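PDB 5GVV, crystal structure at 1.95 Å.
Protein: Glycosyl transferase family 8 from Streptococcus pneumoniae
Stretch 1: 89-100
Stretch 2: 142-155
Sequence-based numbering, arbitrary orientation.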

# COMPACT_ATOMS: atom_id res chain seq x y z
N ALA A 89 11.42 -17.51 -0.96
CA ALA A 89 11.46 -17.34 -2.41
C ALA A 89 12.86 -17.06 -2.95
O ALA A 89 13.12 -17.25 -4.14
CB ALA A 89 10.48 -16.25 -2.83
N ARG A 90 13.76 -16.61 -2.09
CA ARG A 90 15.11 -16.27 -2.51
C ARG A 90 15.90 -17.50 -2.99
O ARG A 90 16.93 -17.37 -3.64
CB ARG A 90 15.86 -15.52 -1.40
CG ARG A 90 15.99 -16.27 -0.08
CD ARG A 90 16.48 -15.36 1.06
NE ARG A 90 15.37 -14.87 1.88
CZ ARG A 90 15.51 -13.97 2.85
NH1 ARG A 90 14.45 -13.58 3.56
NH2 ARG A 90 16.70 -13.46 3.13
N TYR A 91 15.38 -18.68 -2.67
CA TYR A 91 15.97 -19.93 -3.14
C TYR A 91 15.98 -19.99 -4.67
O TYR A 91 16.92 -20.52 -5.28
CB TYR A 91 15.19 -21.14 -2.60
CG TYR A 91 15.26 -21.36 -1.10
CD1 TYR A 91 16.12 -20.61 -0.30
CD2 TYR A 91 14.48 -22.33 -0.48
CE1 TYR A 91 16.18 -20.81 1.07
CE2 TYR A 91 14.53 -22.54 0.89
CZ TYR A 91 15.39 -21.78 1.66
OH TYR A 91 15.46 -21.98 3.02
N PHE A 92 14.94 -19.44 -5.30
CA PHE A 92 14.74 -19.57 -6.74
C PHE A 92 15.43 -18.49 -7.56
O PHE A 92 15.19 -18.36 -8.76
CB PHE A 92 13.24 -19.58 -7.08
CG PHE A 92 12.47 -20.67 -6.40
CD1 PHE A 92 12.40 -21.94 -6.96
CD2 PHE A 92 11.81 -20.44 -5.20
CE1 PHE A 92 11.69 -22.96 -6.35
CE2 PHE A 92 11.09 -21.45 -4.58
CZ PHE A 92 11.03 -22.71 -5.15
N ILE A 93 16.30 -17.72 -6.92
CA ILE A 93 17.03 -16.65 -7.61
C ILE A 93 17.73 -17.08 -8.91
O ILE A 93 17.52 -16.45 -9.95
CB ILE A 93 18.01 -15.91 -6.65
CG1 ILE A 93 17.23 -14.97 -5.72
CG2 ILE A 93 19.04 -15.11 -7.43
CD1 ILE A 93 18.06 -14.37 -4.59
N PRO A 94 18.53 -18.17 -8.88
CA PRO A 94 19.24 -18.50 -10.12
C PRO A 94 18.33 -19.04 -11.23
O PRO A 94 18.81 -19.32 -12.32
CB PRO A 94 20.25 -19.56 -9.68
CG PRO A 94 19.61 -20.21 -8.50
CD PRO A 94 18.86 -19.11 -7.79
N ASP A 95 17.04 -19.19 -10.95
CA ASP A 95 16.09 -19.63 -11.97
C ASP A 95 15.59 -18.46 -12.81
O ASP A 95 14.97 -18.66 -13.87
CB ASP A 95 14.91 -20.37 -11.33
CG ASP A 95 15.30 -21.74 -10.79
OD1 ASP A 95 16.19 -22.38 -11.39
OD2 ASP A 95 14.72 -22.17 -9.76
N PHE A 96 15.85 -17.23 -12.36
CA PHE A 96 15.38 -16.04 -13.05
C PHE A 96 16.50 -15.10 -13.50
O PHE A 96 16.44 -14.53 -14.59
CB PHE A 96 14.41 -15.25 -12.17
CG PHE A 96 13.14 -15.99 -11.84
CD1 PHE A 96 13.02 -16.67 -10.64
CD2 PHE A 96 12.07 -16.00 -12.73
CE1 PHE A 96 11.85 -17.35 -10.32
CE2 PHE A 96 10.90 -16.67 -12.43
CZ PHE A 96 10.79 -17.35 -11.22
N VAL A 97 17.51 -14.93 -12.64
CA VAL A 97 18.57 -13.95 -12.89
C VAL A 97 19.59 -14.48 -13.89
O VAL A 97 20.09 -15.60 -13.74
CB VAL A 97 19.27 -13.56 -11.57
CG1 VAL A 97 20.30 -12.46 -11.82
CG2 VAL A 97 18.24 -13.09 -10.55
N THR A 98 19.92 -13.68 -14.90
CA THR A 98 20.81 -14.11 -15.98
C THR A 98 22.24 -13.62 -15.75
O THR A 98 23.18 -14.08 -16.41
CB THR A 98 20.33 -13.61 -17.35
OG1 THR A 98 20.41 -12.17 -17.40
CG2 THR A 98 18.89 -14.03 -17.60
N GLU A 99 22.40 -12.68 -14.82
CA GLU A 99 23.72 -12.14 -14.53
C GLU A 99 24.52 -13.09 -13.63
O GLU A 99 23.95 -13.85 -12.84
CB GLU A 99 23.62 -10.75 -13.89
CG GLU A 99 23.18 -9.65 -14.85
CD GLU A 99 21.69 -9.68 -15.18
OE1 GLU A 99 20.92 -10.37 -14.47
OE2 GLU A 99 21.29 -9.01 -16.15
N ASP A 100 25.84 -13.05 -13.76
CA ASP A 100 26.69 -13.93 -12.96
C ASP A 100 26.75 -13.48 -11.50
O ASP A 100 26.99 -14.29 -10.60
CB ASP A 100 28.10 -14.02 -13.57
CG ASP A 100 28.09 -14.59 -14.98
OD1 ASP A 100 27.17 -15.36 -15.31
OD2 ASP A 100 29.02 -14.26 -15.75
N ASN A 142 23.46 -12.56 8.52
CA ASN A 142 22.07 -12.19 8.26
C ASN A 142 21.77 -12.34 6.77
O ASN A 142 22.57 -11.92 5.93
CB ASN A 142 21.77 -10.77 8.73
CG ASN A 142 20.34 -10.35 8.46
OD1 ASN A 142 20.02 -9.90 7.36
ND2 ASN A 142 19.47 -10.51 9.45
N ALA A 143 20.62 -12.91 6.45
CA ALA A 143 20.31 -13.28 5.07
C ALA A 143 19.61 -12.18 4.27
O ALA A 143 19.31 -12.37 3.09
CB ALA A 143 19.46 -14.54 5.05
N GLY A 144 19.37 -11.04 4.92
CA GLY A 144 18.60 -9.97 4.30
C GLY A 144 19.35 -9.18 3.24
O GLY A 144 18.74 -8.43 2.47
N VAL A 145 20.67 -9.31 3.21
CA VAL A 145 21.48 -8.66 2.19
C VAL A 145 22.53 -9.65 1.70
O VAL A 145 23.46 -9.99 2.43
CB VAL A 145 22.20 -7.41 2.72
CG1 VAL A 145 23.11 -6.82 1.64
CG2 VAL A 145 21.21 -6.37 3.21
N LEU A 146 22.37 -10.13 0.47
CA LEU A 146 23.27 -11.14 -0.05
C LEU A 146 23.84 -10.73 -1.40
O LEU A 146 23.10 -10.58 -2.38
CB LEU A 146 22.55 -12.49 -0.19
CG LEU A 146 22.02 -13.08 1.11
CD1 LEU A 146 21.22 -14.34 0.85
CD2 LEU A 146 23.17 -13.39 2.05
N LEU A 147 25.16 -10.52 -1.44
CA LEU A 147 25.84 -10.40 -2.72
C LEU A 147 26.09 -11.81 -3.22
O LEU A 147 26.88 -12.54 -2.63
CB LEU A 147 27.15 -9.63 -2.57
CG LEU A 147 27.79 -9.31 -3.92
CD1 LEU A 147 26.77 -8.65 -4.84
CD2 LEU A 147 29.00 -8.41 -3.75
N ILE A 148 25.41 -12.19 -4.29
CA ILE A 148 25.33 -13.59 -4.69
C ILE A 148 26.12 -13.93 -5.95
O ILE A 148 26.02 -13.25 -6.97
CB ILE A 148 23.85 -14.00 -4.88
CG1 ILE A 148 23.12 -13.98 -3.53
CG2 ILE A 148 23.74 -15.38 -5.52
CD1 ILE A 148 21.61 -14.12 -3.62
N ASN A 149 26.93 -14.99 -5.86
CA ASN A 149 27.60 -15.55 -7.03
C ASN A 149 26.59 -16.40 -7.80
O ASN A 149 26.55 -17.62 -7.64
CB ASN A 149 28.79 -16.40 -6.58
CG ASN A 149 29.68 -16.84 -7.74
OD1 ASN A 149 29.25 -16.93 -8.89
ND2 ASN A 149 30.94 -17.12 -7.42
N ASN A 150 25.77 -15.75 -8.62
CA ASN A 150 24.65 -16.42 -9.29
C ASN A 150 25.06 -17.58 -10.21
O ASN A 150 24.34 -18.58 -10.32
CB ASN A 150 23.82 -15.41 -10.08
CG ASN A 150 22.45 -15.94 -10.44
OD1 ASN A 150 21.85 -16.68 -9.66
ND2 ASN A 150 21.95 -15.59 -11.62
N LYS A 151 26.21 -17.46 -10.86
CA LYS A 151 26.70 -18.51 -11.74
C LYS A 151 26.96 -19.79 -10.95
O LYS A 151 26.53 -20.88 -11.35
CB LYS A 151 27.98 -18.06 -12.45
CG LYS A 151 28.49 -19.04 -13.51
CD LYS A 151 29.87 -18.62 -14.01
CE LYS A 151 30.75 -19.84 -14.28
NZ LYS A 151 32.17 -19.46 -14.56
N LYS A 152 27.65 -19.65 -9.82
CA LYS A 152 27.95 -20.78 -8.94
C LYS A 152 26.68 -21.43 -8.38
O LYS A 152 26.59 -22.65 -8.28
CB LYS A 152 28.84 -20.32 -7.78
CG LYS A 152 30.32 -20.23 -8.11
CD LYS A 152 31.08 -21.39 -7.47
CE LYS A 152 30.67 -21.58 -6.02
NZ LYS A 152 31.42 -22.69 -5.35
N TRP A 153 25.71 -20.59 -8.01
CA TRP A 153 24.41 -21.05 -7.54
C TRP A 153 23.70 -21.90 -8.60
O TRP A 153 22.95 -22.82 -8.28
CB TRP A 153 23.53 -19.86 -7.16
CG TRP A 153 23.88 -19.24 -5.83
CD1 TRP A 153 25.12 -18.89 -5.39
CD2 TRP A 153 22.97 -18.89 -4.78
NE1 TRP A 153 25.04 -18.35 -4.13
CE2 TRP A 153 23.72 -18.34 -3.73
CE3 TRP A 153 21.58 -19.00 -4.62
CZ2 TRP A 153 23.14 -17.89 -2.54
CZ3 TRP A 153 21.01 -18.56 -3.44
CH2 TRP A 153 21.79 -18.01 -2.42
N GLY A 154 23.94 -21.57 -9.87
CA GLY A 154 23.36 -22.32 -10.97
C GLY A 154 23.96 -23.70 -11.14
O GLY A 154 23.23 -24.69 -11.25
N SER A 155 25.29 -23.77 -11.14
CA SER A 155 26.00 -25.02 -11.40
C SER A 155 26.00 -25.98 -10.22
O SER A 155 25.94 -27.20 -10.40
CB SER A 155 27.43 -24.74 -11.86
OG SER A 155 27.81 -23.40 -11.57
O HOH W 1 29.89 -14.61 -9.80

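This is a mainly polar contact in which the start of a helix, residues 150-155, reads the backbone carbonyls of an irregular segment, with small apolar patches packed beside it.

Asn-150, the first residue of the helix, has more area covered by the other stretch than any other residue here. Its CA-to-CB bond points toward the segment, and chi1 is t. Asn-150 ND2 donates to two carbonyls: to Glu-99 O at 2.9 Å with an N-H...acceptor angle of 159°, and to Val-97 O at 2.8 Å, where the 127° angle marks the bond as weak despite the shorter distance. The other end of the amide is less well served. Asn-150 OD1 lies 3.2 Å from Pro-94 CA and 3.3 Å from Pro-94 CB, and this buried oxygen has no partner in the model.

Asp-100 engages the same helix end through its backbone. Lys-151 N donates to Asp-100 O at 3.3 Å and 152°, a longer bond but a reasonably straight one. Water 1 also bridges the stretches, donating to Asp-100 O at 3.0 Å and, weakly, to Asn-149 OD1 at 2.6 Å. That same Asn-149 OD1 caps the helix by accepting from Lys-152 N at 3.3 Å and 165°, so the water touches the capping group itself.

The apolar contacts are modest. Ile-93 CD1 meets Ile-148 CD1 at 3.7 Å, joining two side chains that both have chi1 m and chi2 t, and Pro-94 CB lies 4.1 Å from Trp-153 CB.

At the far end, Arg-90 reaches across a 9.7 Å separation between Arg-90 CA and Ala-143 CA. Arg-90 NH2 comes within 2.8 Å of Ala-143 O, which lies at the guanidinium edge, near its plane; the long side chain spans the gap that the backbones leave.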